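Formiminotetrahydrofolate cyclodeaminase (Thermotoga maritima, PDB 1O5H) probably catalyses the cyclising deamination of 5-formiminotetrahydrofolate, releasing ammonia and giving 5,10-methenyltetrahydrofolate. Local coordinates at residues Ala55-Arg59 / Met71-Val75; Ala147-Leu151 / Lys203-Ile209. One frame throughout, in Å; residues are numbered along the deposited sequence.

Contact 1 (Ala55-Arg59 / Met71-Val75); sequences ANFTR and MERIV
Arg-59 and Glu-72 cross at about a right angle, and their charged ends meet in a salt bridge, NH1 of Arg-59 to OE2 of Glu-72 at 3.1 Å, with guanidinium and carboxylate planes 36° apart. The guanidinium is held from its own side too: NE of Arg-59 donates to OD1 of Asn-56 over 3.3 Å, and the acceptor lies 11° out of the guanidinium plane, which probably limits how the group turns. With an alanine for this arginine, Glu-72 would probably lose its positive mate and OD1 of Asn-56 its donor. Asn-56 uses its ND2 on Ala-28 O of the second subunit, so this corner also faces the dimer partner. Selenomethionine Met-71 sets CG beside its backbone N (chi1 -64°) and bends at chi2, which lays SE against CB of Thr-58, 3.6 Å away, while Leu-138 and Phe-141 of helix 107-141 touch the same side chain. CB of Ala-55 faces the CG2 branches of Ile-74 and Val-75, at 4.0 Å from the first and 3.8 Å from the second. Thr-58 and Arg-59 lie in the loop just after helix 36-56, which with the next helix, 68-100, forms a helical hairpin in an all-helical protein.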
ATOM      1  N   ALA A  55      17.110   6.678  -3.176  1.00 44.82           N
ATOM      2  CA  ALA A  55      18.470   6.791  -2.639  1.00 45.17           C
ATOM      3  C   ALA A  55      19.521   6.402  -3.677  1.00 46.57           C
ATOM      4  O   ALA A  55      20.556   7.058  -3.802  1.00 47.38           O
ATOM      5  CB  ALA A  55      18.627   5.965  -1.413  1.00 46.38           C
ATOM      6  N   ASN A  56      19.252   5.337  -4.425  1.00 47.29           N
ATOM      7  CA  ASN A  56      20.137   4.939  -5.510  1.00 47.21           C
ATOM      8  C   ASN A  56      20.288   6.011  -6.546  1.00 48.56           C
ATOM      9  O   ASN A  56      21.402   6.297  -6.969  1.00 50.39           O
ATOM     10  CB  ASN A  56      19.626   3.691  -6.200  1.00 47.08           C
ATOM     11  CG  ASN A  56      20.165   2.431  -5.586  1.00 48.00           C
ATOM     12  OD1 ASN A  56      21.323   2.382  -5.132  1.00 41.21           O
ATOM     13  ND2 ASN A  56      19.332   1.388  -5.562  1.00 44.01           N
ATOM     14  N   PHE A  57      19.173   6.604  -6.961  1.00 47.84           N
ATOM     15  CA  PHE A  57      19.237   7.641  -7.946  1.00 48.43           C
ATOM     16  C   PHE A  57      19.815   8.947  -7.394  1.00 50.06           C
ATOM     17  O   PHE A  57      19.864   9.940  -8.106  1.00 51.85           O
ATOM     18  CB  PHE A  57      17.867   7.875  -8.534  1.00 49.36           C
ATOM     19  CG  PHE A  57      17.541   6.986  -9.688  1.00 53.44           C
ATOM     20  CD1 PHE A  57      18.115   7.203 -10.929  1.00 55.19           C
ATOM     21  CD2 PHE A  57      16.610   5.959  -9.551  1.00 65.01           C
ATOM     22  CE1 PHE A  57      17.796   6.397 -12.011  1.00 57.82           C
ATOM     23  CE2 PHE A  57      16.277   5.146 -10.635  1.00 62.83           C
ATOM     24  CZ  PHE A  57      16.870   5.370 -11.864  1.00 57.74           C
ATOM     25  N   THR A  58      20.257   8.952  -6.139  1.00 50.24           N
ATOM     26  CA  THR A  58      20.837  10.155  -5.547  1.00 50.08           C
ATOM     27  C   THR A  58      22.335  10.009  -5.370  1.00 53.93           C
ATOM     28  O   THR A  58      23.090  10.997  -5.426  1.00 57.07           O
ATOM     29  CB  THR A  58      20.173  10.478  -4.207  1.00 49.05           C
ATOM     30  OG1 THR A  58      18.761  10.647  -4.400  1.00 49.29           O
ATOM     31  CG2 THR A  58      20.621  11.834  -3.698  1.00 42.61           C
ATOM     32  N   ARG A  59      22.787   8.783  -5.141  1.00 55.32           N
ATOM     33  CA  ARG A  59      24.225   8.556  -5.133  1.00 56.53           C
ATOM     34  C   ARG A  59      24.719   8.519  -6.569  1.00 57.33           C
ATOM     35  O   ARG A  59      23.920   8.387  -7.505  1.00 57.24           O
ATOM     36  CB  ARG A  59      24.597   7.287  -4.377  1.00 56.61           C
ATOM     37  CG  ARG A  59      23.935   6.041  -4.871  1.00 58.91           C
ATOM     38  CD  ARG A  59      24.025   4.915  -3.879  1.00 66.16           C
ATOM     39  NE  ARG A  59      24.303   3.660  -4.555  1.00 70.45           N
ATOM     40  CZ  ARG A  59      25.501   3.318  -5.012  1.00 80.95           C
ATOM     41  NH1 ARG A  59      26.545   4.129  -4.875  1.00 84.97           N
ATOM     42  NH2 ARG A  59      25.663   2.156  -5.615  1.00 88.23           N
HETATM   43  N   MSE A  71      23.333   8.386   1.486  1.00 49.57           N
HETATM   44  CA  MSE A  71      22.523   7.638   0.519  1.00 48.55           C
HETATM   45  C   MSE A  71      22.864   6.156   0.512  1.00 48.40           C
HETATM   46  O   MSE A  71      21.975   5.309   0.533  1.00 49.97           O
HETATM   47  CB  MSE A  71      22.628   8.227  -0.897  1.00 47.96           C
HETATM   48  CG  MSE A  71      22.081   9.643  -1.019  1.00 50.83           C
HETATM   49 SE   MSE A  71      20.180   9.790  -0.641  1.00 60.54          SE
HETATM   50  CE  MSE A  71      20.121  11.360   0.561  1.00 50.83           C
ATOM     51  N   GLU A  72      24.146   5.826   0.506  1.00 49.20           N
ATOM     52  CA  GLU A  72      24.525   4.417   0.578  1.00 49.84           C
ATOM     53  C   GLU A  72      24.052   3.780   1.872  1.00 49.67           C
ATOM     54  O   GLU A  72      23.710   2.601   1.902  1.00 49.15           O
ATOM     55  CB  GLU A  72      26.018   4.245   0.419  1.00 48.01           C
ATOM     56  CG  GLU A  72      26.428   4.205  -1.040  1.00 54.54           C
ATOM     57  CD  GLU A  72      27.805   4.820  -1.296  1.00 63.78           C
ATOM     58  OE1 GLU A  72      28.303   5.584  -0.436  1.00 67.03           O
ATOM     59  OE2 GLU A  72      28.395   4.553  -2.370  1.00 59.66           O
ATOM     60  N   ARG A  73      24.017   4.587   2.928  1.00 49.35           N
ATOM     61  CA  ARG A  73      23.536   4.166   4.229  1.00 49.32           C
ATOM     62  C   ARG A  73      22.057   3.773   4.160  1.00 48.71           C
ATOM     63  O   ARG A  73      21.641   2.791   4.787  1.00 50.91           O
ATOM     64  CB  ARG A  73      23.760   5.292   5.247  1.00 48.84           C
ATOM     65  CG  ARG A  73      23.691   4.859   6.714  1.00 52.92           C
ATOM     66  CD  ARG A  73      23.398   5.998   7.706  1.00 52.83           C
ATOM     67  NE  ARG A  73      22.138   6.677   7.388  1.00 64.46           N
ATOM     68  CZ  ARG A  73      20.923   6.227   7.720  1.00 69.90           C
ATOM     69  NH1 ARG A  73      20.787   5.091   8.409  1.00 70.61           N
ATOM     70  NH2 ARG A  73      19.838   6.916   7.366  1.00 65.43           N
ATOM     71  N   ILE A  74      21.275   4.533   3.397  1.00 45.61           N
ATOM     72  CA  ILE A  74      19.849   4.290   3.271  1.00 43.29           C
ATOM     73  C   ILE A  74      19.604   3.051   2.429  1.00 43.49           C
ATOM     74  O   ILE A  74      18.840   2.163   2.817  1.00 42.78           O
ATOM     75  CB  ILE A  74      19.134   5.511   2.654  1.00 42.29           C
ATOM     76  CG1 ILE A  74      19.187   6.687   3.619  1.00 38.51           C
ATOM     77  CG2 ILE A  74      17.679   5.179   2.345  1.00 41.51           C
ATOM     78  CD1 ILE A  74      18.776   7.983   3.018  1.00 31.18           C
ATOM     79  N   VAL A  75      20.243   2.999   1.270  1.00 43.67           N
ATOM     80  CA  VAL A  75      20.176   1.810   0.443  1.00 45.23           C
ATOM     81  C   VAL A  75      20.334   0.540   1.295  1.00 46.60           C
ATOM     82  O   VAL A  75      19.497  -0.364   1.252  1.00 47.78           O
ATOM     83  CB  VAL A  75      21.230   1.856  -0.643  1.00 44.32           C
ATOM     84  CG1 VAL A  75      21.341   0.511  -1.343  1.00 40.20           C
ATOM     85  CG2 VAL A  75      20.873   2.947  -1.624  1.00 47.38           C
TER

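Contact 2 (Ala147-Leu151 / Lys203-Ile209); sequences ASDTL and KKMLEGI
Ile-209 and Leu-206 carry the apolar packing against Ala-147 and Leu-151, and no hydrogen bond crosses between the segments. Ile-209 has CG1 between its backbone N and carbonyl carbon (chi1 71°), and the two branches divide the work: CG2 meets CB of Ala-147 at 3.7 Å, while CD1 reaches across to the backbone of Ser-148 and comes within 4.2 Å of CD1 of Leu-151. Leu-206, with CG anti to its carbonyl carbon (chi1 -67°), puts CD1 at 3.8 Å from CB of Thr-150, the two side chains crossing at about a right angle. Leu-151 and Leu-206 instead slide past each other in opposite directions, CG of Leu-151 lying 4.0 Å from CB of Leu-206.

This is helix-to-helix packing within an all-helical bundle, joining the start of helix 147-172 to the C-terminal part of helix 178-206 and the 3-10 segment that follows, which includes 208-209. A third helix closes in: Leu-135 of helix 107-141 touches Thr-150, and Ala-139 touches Leu-206.

At the margin the aliphatic part of Lys-203 joins in, its CG lying 3.8 Å from CD2 of Leu-151, and the side chains again cross at about a right angle. One polar bond that leaves the segments goes to the second subunit: OD1 of Asp-149, whose CB points away from 203-209, accepts from the backbone N of Gly-36 of that subunit.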
ATOM      1  N   ALA A 147      11.025  13.084  -6.374  1.00 36.99           N
ATOM      2  CA  ALA A 147      10.193  13.459  -5.264  1.00 37.04           C
ATOM      3  C   ALA A 147       8.897  12.663  -5.313  1.00 37.96           C
ATOM      4  O   ALA A 147       8.481  12.125  -4.285  1.00 41.88           O
ATOM      5  CB  ALA A 147       9.938  14.904  -5.267  1.00 36.33           C
ATOM      6  N   SER A 148       8.300  12.533  -6.499  1.00 36.34           N
ATOM      7  CA  SER A 148       7.082  11.749  -6.650  1.00 35.38           C
ATOM      8  C   SER A 148       7.246  10.380  -5.979  1.00 36.26           C
ATOM      9  O   SER A 148       6.404   9.956  -5.184  1.00 36.36           O
ATOM     10  CB  SER A 148       6.720  11.592  -8.120  1.00 34.30           C
ATOM     11  OG  SER A 148       7.308  10.428  -8.648  1.00 42.32           O
ATOM     12  N   ASP A 149       8.350   9.697  -6.261  1.00 37.16           N
ATOM     13  CA  ASP A 149       8.540   8.371  -5.689  1.00 37.03           C
ATOM     14  C   ASP A 149       8.683   8.396  -4.181  1.00 36.05           C
ATOM     15  O   ASP A 149       8.203   7.511  -3.496  1.00 39.38           O
ATOM     16  CB  ASP A 149       9.707   7.668  -6.331  1.00 37.44           C
ATOM     17  CG  ASP A 149       9.438   7.314  -7.753  1.00 43.84           C
ATOM     18  OD1 ASP A 149       8.300   6.884  -8.043  1.00 60.55           O
ATOM     19  OD2 ASP A 149      10.296   7.429  -8.653  1.00 51.71           O
ATOM     20  N   THR A 150       9.328   9.414  -3.657  1.00 35.34           N
ATOM     21  CA  THR A 150       9.371   9.584  -2.219  1.00 35.04           C
ATOM     22  C   THR A 150       7.978   9.762  -1.642  1.00 35.66           C
ATOM     23  O   THR A 150       7.634   9.119  -0.645  1.00 36.63           O
ATOM     24  CB  THR A 150      10.204  10.793  -1.892  1.00 36.08           C
ATOM     25  OG1 THR A 150      11.533  10.569  -2.390  1.00 42.76           O
ATOM     26  CG2 THR A 150      10.359  10.937  -0.377  1.00 24.52           C
ATOM     27  N   LEU A 151       7.185  10.637  -2.263  1.00 35.13           N
ATOM     28  CA  LEU A 151       5.848  10.937  -1.785  1.00 34.06           C
ATOM     29  C   LEU A 151       5.045   9.666  -1.812  1.00 35.67           C
ATOM     30  O   LEU A 151       4.379   9.324  -0.851  1.00 39.55           O
ATOM     31  CB  LEU A 151       5.179  11.967  -2.673  1.00 31.57           C
ATOM     32  CG  LEU A 151       4.616  13.198  -1.975  1.00 36.79           C
ATOM     33  CD1 LEU A 151       3.775  13.929  -2.950  1.00 33.47           C
ATOM     34  CD2 LEU A 151       3.811  12.873  -0.695  1.00 30.48           C
ATOM     35  N   LYS A 203       5.014  15.119   3.199  1.00 35.08           N
ATOM     36  CA  LYS A 203       3.948  15.792   2.458  1.00 36.20           C
ATOM     37  C   LYS A 203       4.117  17.344   2.326  1.00 37.77           C
ATOM     38  O   LYS A 203       4.060  17.878   1.231  1.00 36.18           O
ATOM     39  CB  LYS A 203       2.601  15.433   3.041  1.00 35.26           C
ATOM     40  CG  LYS A 203       1.951  14.227   2.357  1.00 43.45           C
ATOM     41  CD  LYS A 203       0.748  13.751   3.134  1.00 54.46           C
ATOM     42  CE  LYS A 203      -0.553  14.420   2.729  1.00 67.91           C
ATOM     43  NZ  LYS A 203      -1.319  13.552   1.771  1.00 74.48           N
ATOM     44  N   LYS A 204       4.356  18.052   3.425  1.00 39.61           N
ATOM     45  CA  LYS A 204       4.437  19.501   3.375  1.00 40.62           C
ATOM     46  C   LYS A 204       5.603  19.909   2.473  1.00 41.69           C
ATOM     47  O   LYS A 204       5.408  20.655   1.533  1.00 40.34           O
ATOM     48  CB  LYS A 204       4.564  20.069   4.797  1.00 43.38           C
ATOM     49  CG  LYS A 204       4.277  21.567   4.960  1.00 48.51           C
HETATM   50  N   MSE A 205       6.795  19.381   2.740  1.00 45.45           N
HETATM   51  CA  MSE A 205       7.964  19.560   1.884  1.00 53.53           C
HETATM   52  C   MSE A 205       7.750  19.215   0.400  1.00 47.96           C
HETATM   53  O   MSE A 205       8.211  19.914  -0.471  1.00 47.10           O
HETATM   54  CB  MSE A 205       9.084  18.706   2.426  1.00 50.54           C
HETATM   55  CG  MSE A 205      10.453  19.351   2.453  1.00 60.71           C
HETATM   56 SE   MSE A 205      11.544  18.111   3.482  1.00 81.06          SE
HETATM   57  CE  MSE A 205      10.489  18.083   5.281  1.00 69.95           C
ATOM     58  N   LEU A 206       7.023  18.156   0.101  1.00 48.22           N
ATOM     59  CA  LEU A 206       6.953  17.704  -1.268  1.00 46.59           C
ATOM     60  C   LEU A 206       5.666  18.012  -2.016  1.00 49.68           C
ATOM     61  O   LEU A 206       5.574  17.724  -3.203  1.00 51.59           O
ATOM     62  CB  LEU A 206       7.213  16.201  -1.324  1.00 46.55           C
ATOM     63  CG  LEU A 206       8.608  15.728  -0.946  1.00 40.51           C
ATOM     64  CD1 LEU A 206       8.816  14.330  -1.446  1.00 36.89           C
ATOM     65  CD2 LEU A 206       9.625  16.659  -1.545  1.00 47.81           C
ATOM     66  N   GLU A 207       4.662  18.591  -1.368  1.00 51.79           N
ATOM     67  CA  GLU A 207       3.354  18.718  -2.051  1.00 55.89           C
ATOM     68  C   GLU A 207       3.452  19.479  -3.393  1.00 54.75           C
ATOM     69  O   GLU A 207       2.710  19.199  -4.341  1.00 56.94           O
ATOM     70  CB  GLU A 207       2.258  19.317  -1.134  1.00 57.15           C
ATOM     71  CG  GLU A 207       2.485  20.783  -0.739  1.00 66.80           C
ATOM     72  CD  GLU A 207       1.229  21.660  -0.821  1.00 76.13           C
ATOM     73  OE1 GLU A 207       0.273  21.307  -1.553  1.00 71.40           O
ATOM     74  OE2 GLU A 207       1.205  22.732  -0.161  1.00 80.68           O
ATOM     75  N   GLY A 208       4.387  20.416  -3.475  1.00 50.71           N
ATOM     76  CA  GLY A 208       4.487  21.280  -4.640  1.00 48.45           C
ATOM     77  C   GLY A 208       4.915  20.618  -5.939  1.00 46.82           C
ATOM     78  O   GLY A 208       4.797  21.195  -7.024  1.00 44.45           O
ATOM     79  N   ILE A 209       5.420  19.405  -5.859  1.00 45.07           N
ATOM     80  CA  ILE A 209       5.957  18.807  -7.062  1.00 49.41           C
ATOM     81  C   ILE A 209       4.831  18.478  -7.999  1.00 51.20           C
ATOM     82  O   ILE A 209       5.033  18.202  -9.169  1.00 52.18           O
ATOM     83  CB  ILE A 209       6.706  17.535  -6.731  1.00 49.17           C
ATOM     84  CG1 ILE A 209       5.703  16.449  -6.318  1.00 56.70           C
ATOM     85  CG2 ILE A 209       7.733  17.824  -5.651  1.00 51.18           C
ATOM     86  CD1 ILE A 209       6.265  15.049  -6.192  1.00 49.56           C
TER

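Overall arrangement
Contacts 1 and 2 follow one another along the chain, the 55-59/71-75 pair closing before the 147-151/203-209 pair opens. Their centres are 18 Å apart and their nearest atoms about 7 Å, so they do not touch. Each centre lies about 19 Å from the centre of the chain. Two helices link them: helix 107-141 meets Met-71 and Ile-74 at contact 1 and Thr-150 and Leu-206 at contact 2, and helix 36-56 does so through Val-54, whose O takes a hydrogen bond from OG1 of Thr-58 and whose side chain packs on Asp-149 and Thr-150. Both contacts reach the second subunit, at its Ala-28 and Arg-30 for contact 1 and at its Gly-36 for contact 2.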